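Local coordinates for O-ureido-L-serine synthase (Streptomyces lavendulae, PDB 3X44), which catalyses the pyridoxal-phosphate-dependent addition of hydroxyurea to O-acetyl-L-serine, giving the O-ureido-L-serine needed for D-cycloserine biosynthesis, at residues Gly63-Glu68 / Gly86-Ala91; Thr246-Ser251 / Ser299-Asp304. The protein carries 1 engineered substitution. One frame throughout, in Å; residues are numbered along the deposited sequence.

Contact 1 of 2, residues Gly63-Glu68 / Gly86-Ala91; sequences GDTIVE and GYRFVA
Ile-66 is hydrogen-bonded to the neighbouring strand through both of its backbone polar atoms: its N reaches Arg-88 O at 2.7 Å and its O receives Val-90 N at 2.8 Å. Hydrogen bonds from Arg-88 N to Asp-64 O and from Glu-68 N to Val-90 O, the latter longer at 3.3 Å, carry the pairing to either end. On one face the Ile-66 side chain divides: CD1 lies 3.8 Å from Tyr-87 CB, while CG2 meets CD1 of the Phe-89 ring at 3.9 Å, the two side chains crossing at about a right angle. The axes of segments 65-68 and 88-91 run parallel within 18°, as neighbours in a beta-alpha-beta crossover whose helix 73-85 packs on this face, Leu-78 and Ala-79 against Phe-89. The other face carries Thr-65, Val-67, Arg-88 and Val-90; Thr-65 CG2 touches Val-90 CG2 at 3.8 Å, and Trp-314 of a second subunit packs on Val-90. Before the strands begin, Gly-63 N donates a hydrogen bond to Gly-86 O, and Arg-88 NH1 a weak one to Gly-63 O. The Glu-68 carboxylate forms a salt bridge with Arg-139 through OE1 and a hydrogen bond with Gln-142 N through OE2, while Tyr-87 OH is hydrogen-bonded to Glu-55.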
loop_
_atom_site.group_PDB
_atom_site.type_symbol
_atom_site.label_atom_id
_atom_site.label_comp_id
_atom_site.label_asym_id
_atom_site.label_seq_id
_atom_site.Cartn_x
_atom_site.Cartn_y
_atom_site.Cartn_z
ATOM N N GLY A 63 -31.173 -10.399 -3.635
ATOM C CA GLY A 63 -31.927 -11.620 -3.848
ATOM C C GLY A 63 -32.033 -11.991 -5.317
ATOM O O GLY A 63 -32.500 -13.082 -5.654
ATOM N N ASP A 64 -31.605 -11.086 -6.194
ATOM C CA ASP A 64 -31.649 -11.341 -7.634
ATOM C C ASP A 64 -30.691 -12.470 -8.006
ATOM O O ASP A 64 -29.718 -12.731 -7.294
ATOM C CB ASP A 64 -31.269 -10.080 -8.407
ATOM C CG ASP A 64 -32.474 -9.228 -8.764
ATOM O OD1 ASP A 64 -32.269 -8.108 -9.275
ATOM O OD2 ASP A 64 -33.621 -9.673 -8.531
ATOM N N THR A 65 -30.970 -13.132 -9.126
ATOM C CA THR A 65 -30.141 -14.239 -9.590
ATOM C C THR A 65 -29.313 -13.872 -10.825
ATOM O O THR A 65 -29.833 -13.330 -11.796
ATOM C CB THR A 65 -31.012 -15.473 -9.926
ATOM O OG1 THR A 65 -31.600 -15.991 -8.723
ATOM C CG2 THR A 65 -30.167 -16.556 -10.584
ATOM N N ILE A 66 -28.023 -14.182 -10.775
ATOM C CA ILE A 66 -27.115 -13.893 -11.878
ATOM C C ILE A 66 -26.716 -15.201 -12.552
ATOM O O ILE A 66 -26.386 -16.181 -11.879
ATOM C CB ILE A 66 -25.831 -13.174 -11.374
ATOM C CG1 ILE A 66 -26.191 -11.804 -10.796
ATOM C CG2 ILE A 66 -24.833 -13.014 -12.512
ATOM C CD1 ILE A 66 -25.407 -11.434 -9.560
ATOM N N VAL A 67 -26.760 -15.216 -13.881
ATOM C CA VAL A 67 -26.396 -16.409 -14.637
ATOM C C VAL A 67 -25.350 -16.062 -15.685
ATOM O O VAL A 67 -25.431 -15.014 -16.332
ATOM C CB VAL A 67 -27.622 -17.046 -15.341
ATOM C CG1 VAL A 67 -28.122 -16.140 -16.461
ATOM C CG2 VAL A 67 -27.243 -18.412 -15.899
ATOM N N GLU A 68 -24.374 -16.950 -15.849
ATOM C CA GLU A 68 -23.303 -16.722 -16.811
ATOM C C GLU A 68 -22.646 -18.016 -17.288
ATOM O O GLU A 68 -22.523 -18.981 -16.529
ATOM C CB GLU A 68 -22.241 -15.822 -16.181
ATOM C CG GLU A 68 -21.031 -15.593 -17.065
ATOM C CD GLU A 68 -21.368 -14.756 -18.276
ATOM O OE1 GLU A 68 -22.077 -15.264 -19.172
ATOM O OE2 GLU A 68 -20.929 -13.590 -18.328
ATOM N N GLY A 86 -25.062 -10.510 -1.448
ATOM C CA GLY A 86 -26.442 -10.933 -1.275
ATOM C C GLY A 86 -27.187 -11.289 -2.550
ATOM O O GLY A 86 -28.361 -10.951 -2.700
ATOM N N TYR A 87 -26.512 -11.974 -3.467
ATOM C CA TYR A 87 -27.131 -12.389 -4.718
ATOM C C TYR A 87 -27.099 -13.909 -4.858
ATOM O O TYR A 87 -26.448 -14.610 -4.076
ATOM C CB TYR A 87 -26.403 -11.768 -5.916
ATOM C CG TYR A 87 -26.530 -10.266 -6.005
ATOM C CD1 TYR A 87 -27.778 -9.663 -6.155
ATOM C CD2 TYR A 87 -25.403 -9.447 -5.914
ATOM C CE1 TYR A 87 -27.901 -8.274 -6.211
ATOM C CE2 TYR A 87 -25.520 -8.062 -5.970
ATOM C CZ TYR A 87 -26.771 -7.484 -6.115
ATOM O OH TYR A 87 -26.895 -6.114 -6.163
ATOM N N ARG A 88 -27.829 -14.406 -5.851
ATOM C CA ARG A 88 -27.868 -15.828 -6.153
ATOM C C ARG A 88 -27.119 -15.933 -7.476
ATOM O O ARG A 88 -27.233 -15.044 -8.320
ATOM C CB ARG A 88 -29.316 -16.308 -6.316
ATOM C CG ARG A 88 -30.038 -16.573 -4.997
ATOM C CD ARG A 88 -31.509 -16.155 -5.061
ATOM N NE ARG A 88 -32.246 -16.527 -3.853
ATOM C CZ ARG A 88 -33.507 -16.182 -3.603
ATOM N NH1 ARG A 88 -34.188 -15.452 -4.478
ATOM N NH2 ARG A 88 -34.094 -16.574 -2.480
ATOM N N PHE A 89 -26.347 -16.999 -7.653
ATOM C CA PHE A 89 -25.582 -17.182 -8.879
ATOM C C PHE A 89 -25.720 -18.594 -9.456
ATOM O O PHE A 89 -25.743 -19.584 -8.720
ATOM C CB PHE A 89 -24.095 -16.871 -8.632
ATOM C CG PHE A 89 -23.231 -17.075 -9.848
ATOM C CD1 PHE A 89 -23.433 -16.310 -10.995
ATOM C CD2 PHE A 89 -22.259 -18.070 -9.869
ATOM C CE1 PHE A 89 -22.689 -16.533 -12.150
ATOM C CE2 PHE A 89 -21.505 -18.306 -11.017
ATOM C CZ PHE A 89 -21.721 -17.536 -12.163
ATOM N N VAL A 90 -25.806 -18.670 -10.781
ATOM C CA VAL A 90 -25.935 -19.938 -11.490
ATOM C C VAL A 90 -24.889 -19.975 -12.592
ATOM O O VAL A 90 -24.932 -19.162 -13.514
ATOM C CB VAL A 90 -27.312 -20.079 -12.177
ATOM C CG1 VAL A 90 -27.437 -21.467 -12.798
ATOM C CG2 VAL A 90 -28.426 -19.823 -11.191
ATOM N N ALA A 91 -23.959 -20.920 -12.505
ATOM C CA ALA A 91 -22.908 -21.042 -13.507
ATOM C C ALA A 91 -23.270 -22.058 -14.587
ATOM O O ALA A 91 -23.807 -23.122 -14.292
ATOM C CB ALA A 91 -21.599 -21.442 -12.841
#

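Contact 2 of 2, residues Thr246-Ser251 / Ser299-Asp304; sequences TARDTS and STFLFD
Arg-248 lays its aliphatic chain over one face of the Phe-301 ring, CG standing 3.6 Å from the ring centroid, a CH-pi contact. Its guanidinium has Phe-301 CE1 over one face, with the two planes 38° apart. The polar partners sit round the guanidinium edge: Asp-249 OD2, the carbonyl of Phe-301 and a water all lie near its plane. NE and NH2 grip the single oxygen Asp-249 OD2 side-on, the NE bond being 3.0 Å, in a salt bridge between helix neighbours. NH1 donates a hydrogen bond to Phe-301 O at 2.6 Å, with an N-H...O angle of 147°, and another to the water, which in turn donates one to Asp-304 OD2. The bend at chi2 (-85°) places CD against Leu-302 CA at 3.5 Å. Deeper in, Leu-302 CD1 lies 3.5 Å from Ser-251 OG, a hydroxyl hydrogen-bonded to Ala-262 O. The chain at Phe-301 and Leu-302 makes a short 3-10 turn, and Arg-252 is hydrogen-bonded to the carbonyls of Leu-302 and Asp-304. The contact joins helix 244-257 to the loop between strand 285-290 and helix 312-319, while helix 264-278 touches both segments, through Ala-268 on Ala-247 and Ile-264 on Phe-301.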
loop_
_atom_site.group_PDB
_atom_site.type_symbol
_atom_site.label_atom_id
_atom_site.label_comp_id
_atom_site.label_asym_id
_atom_site.label_seq_id
_atom_site.Cartn_x
_atom_site.Cartn_y
_atom_site.Cartn_z
ATOM N N THR A 246 3.617 -26.865 -24.083
ATOM C CA THR A 246 4.669 -25.919 -23.730
ATOM C C THR A 246 4.191 -25.047 -22.566
ATOM O O THR A 246 4.944 -24.758 -21.642
ATOM C CB THR A 246 5.008 -24.993 -24.907
ATOM O OG1 THR A 246 5.511 -25.768 -26.001
ATOM C CG2 THR A 246 6.050 -23.978 -24.490
ATOM N N ALA A 247 2.929 -24.637 -22.625
ATOM C CA ALA A 247 2.337 -23.796 -21.588
ATOM C C ALA A 247 2.345 -24.523 -20.250
ATOM O O ALA A 247 2.714 -23.954 -19.218
ATOM C CB ALA A 247 0.900 -23.426 -21.973
ATOM N N ARG A 248 1.917 -25.783 -20.288
ATOM C CA ARG A 248 1.850 -26.640 -19.111
ATOM C C ARG A 248 3.236 -26.799 -18.491
ATOM O O ARG A 248 3.402 -26.710 -17.271
ATOM C CB ARG A 248 1.297 -28.013 -19.520
ATOM C CG ARG A 248 0.761 -28.853 -18.379
ATOM C CD ARG A 248 1.867 -29.654 -17.701
ATOM N NE ARG A 248 2.746 -30.334 -18.649
ATOM C CZ ARG A 248 2.559 -31.573 -19.091
ATOM N NH1 ARG A 248 1.517 -32.278 -18.674
ATOM N NH2 ARG A 248 3.421 -32.116 -19.941
ATOM N N ASP A 249 4.228 -27.030 -19.342
ATOM C CA ASP A 249 5.603 -27.204 -18.889
ATOM C C ASP A 249 6.163 -25.904 -18.316
ATOM O O ASP A 249 6.966 -25.920 -17.385
ATOM C CB ASP A 249 6.482 -27.666 -20.053
ATOM C CG ASP A 249 6.183 -29.087 -20.485
ATOM O OD1 ASP A 249 6.711 -29.500 -21.537
ATOM O OD2 ASP A 249 5.427 -29.791 -19.775
ATOM N N THR A 250 5.734 -24.776 -18.871
ATOM C CA THR A 250 6.218 -23.489 -18.398
ATOM C C THR A 250 5.618 -23.150 -17.031
ATOM O O THR A 250 6.270 -22.514 -16.194
ATOM C CB THR A 250 5.912 -22.395 -19.436
ATOM O OG1 THR A 250 6.459 -22.795 -20.703
ATOM C CG2 THR A 250 6.532 -21.083 -19.036
ATOM N N SER A 251 4.385 -23.594 -16.796
ATOM C CA SER A 251 3.733 -23.366 -15.506
ATOM C C SER A 251 4.498 -24.177 -14.455
ATOM O O SER A 251 4.703 -23.734 -13.323
ATOM C CB SER A 251 2.277 -23.834 -15.552
ATOM O OG SER A 251 1.791 -24.115 -14.248
ATOM N N SER A 299 -6.169 -31.462 -10.716
ATOM C CA SER A 299 -6.759 -32.580 -11.440
ATOM C C SER A 299 -6.566 -32.496 -12.945
ATOM O O SER A 299 -7.136 -33.291 -13.685
ATOM C CB SER A 299 -8.257 -32.648 -11.153
ATOM O OG SER A 299 -8.946 -31.625 -11.861
ATOM N N THR A 300 -5.778 -31.537 -13.404
ATOM C CA THR A 300 -5.555 -31.376 -14.834
ATOM C C THR A 300 -4.223 -31.974 -15.270
ATOM O O THR A 300 -3.452 -32.459 -14.442
ATOM C CB THR A 300 -5.585 -29.896 -15.215
ATOM O OG1 THR A 300 -4.401 -29.253 -14.725
ATOM C CG2 THR A 300 -6.823 -29.220 -14.606
ATOM N N PHE A 301 -3.946 -31.926 -16.567
ATOM C CA PHE A 301 -2.709 -32.495 -17.074
ATOM C C PHE A 301 -1.476 -31.771 -16.559
ATOM O O PHE A 301 -0.347 -32.155 -16.857
ATOM C CB PHE A 301 -2.729 -32.552 -18.608
ATOM C CG PHE A 301 -2.469 -31.239 -19.289
ATOM C CD1 PHE A 301 -1.573 -31.172 -20.355
ATOM C CD2 PHE A 301 -3.163 -30.092 -18.928
ATOM C CE1 PHE A 301 -1.377 -29.980 -21.057
ATOM C CE2 PHE A 301 -2.977 -28.896 -19.621
ATOM C CZ PHE A 301 -2.081 -28.840 -20.690
ATOM N N LEU A 302 -1.702 -30.729 -15.766
ATOM C CA LEU A 302 -0.599 -29.984 -15.191
ATOM C C LEU A 302 0.121 -30.912 -14.219
ATOM O O LEU A 302 1.320 -30.767 -13.957
ATOM C CB LEU A 302 -1.121 -28.757 -14.442
ATOM C CG LEU A 302 -0.082 -28.038 -13.588
ATOM C CD1 LEU A 302 1.019 -27.482 -14.493
ATOM C CD2 LEU A 302 -0.753 -26.922 -12.802
ATOM N N PHE A 303 -0.628 -31.876 -13.693
ATOM C CA PHE A 303 -0.086 -32.825 -12.740
ATOM C C PHE A 303 0.017 -34.255 -13.273
ATOM O O PHE A 303 0.068 -35.214 -12.497
ATOM C CB PHE A 303 -0.920 -32.785 -11.457
ATOM C CG PHE A 303 -0.605 -31.606 -10.577
ATOM C CD1 PHE A 303 -1.138 -30.349 -10.856
ATOM C CD2 PHE A 303 0.237 -31.750 -9.473
ATOM C CE1 PHE A 303 -0.841 -29.253 -10.053
ATOM C CE2 PHE A 303 0.542 -30.664 -8.664
ATOM C CZ PHE A 303 0.005 -29.410 -8.952
ATOM N N ASP A 304 0.051 -34.397 -14.597
ATOM C CA ASP A 304 0.189 -35.717 -15.208
ATOM C C ASP A 304 1.568 -36.243 -14.798
ATOM O O ASP A 304 2.569 -35.545 -14.946
ATOM C CB ASP A 304 0.121 -35.617 -16.736
ATOM C CG ASP A 304 -1.306 -35.694 -17.274
ATOM O OD1 ASP A 304 -2.227 -36.086 -16.519
ATOM O OD2 ASP A 304 -1.502 -35.354 -18.461
HETATM O O HOH W 1 0.748 -34.938 -19.852
#

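In the fold
Contact 1 and contact 2 lie in separate parts of the chain, their centres 32 Å apart and their nearest atoms about 16 Å apart. The first belongs to the four-stranded parallel sheet; the second joins the helix that follows strand 238-242, an outer strand of the six-stranded sheet, to the loop beyond strand 285-290. The cofactor adduct of O-ureido-L-serine, the reaction product, is nearer to contact 1: the Glu-68 side chain is about 6 Å from it, about 7 Å from that of cofactor-binding Thr-178 and about 10 Å from that of Ala-43, the engineered replacement of the cofactor-bearing lysine. From contact 2, the Ser-251 side chain is about 11 Å from the adduct and about 9 Å from that of cofactor-binding Ser-265.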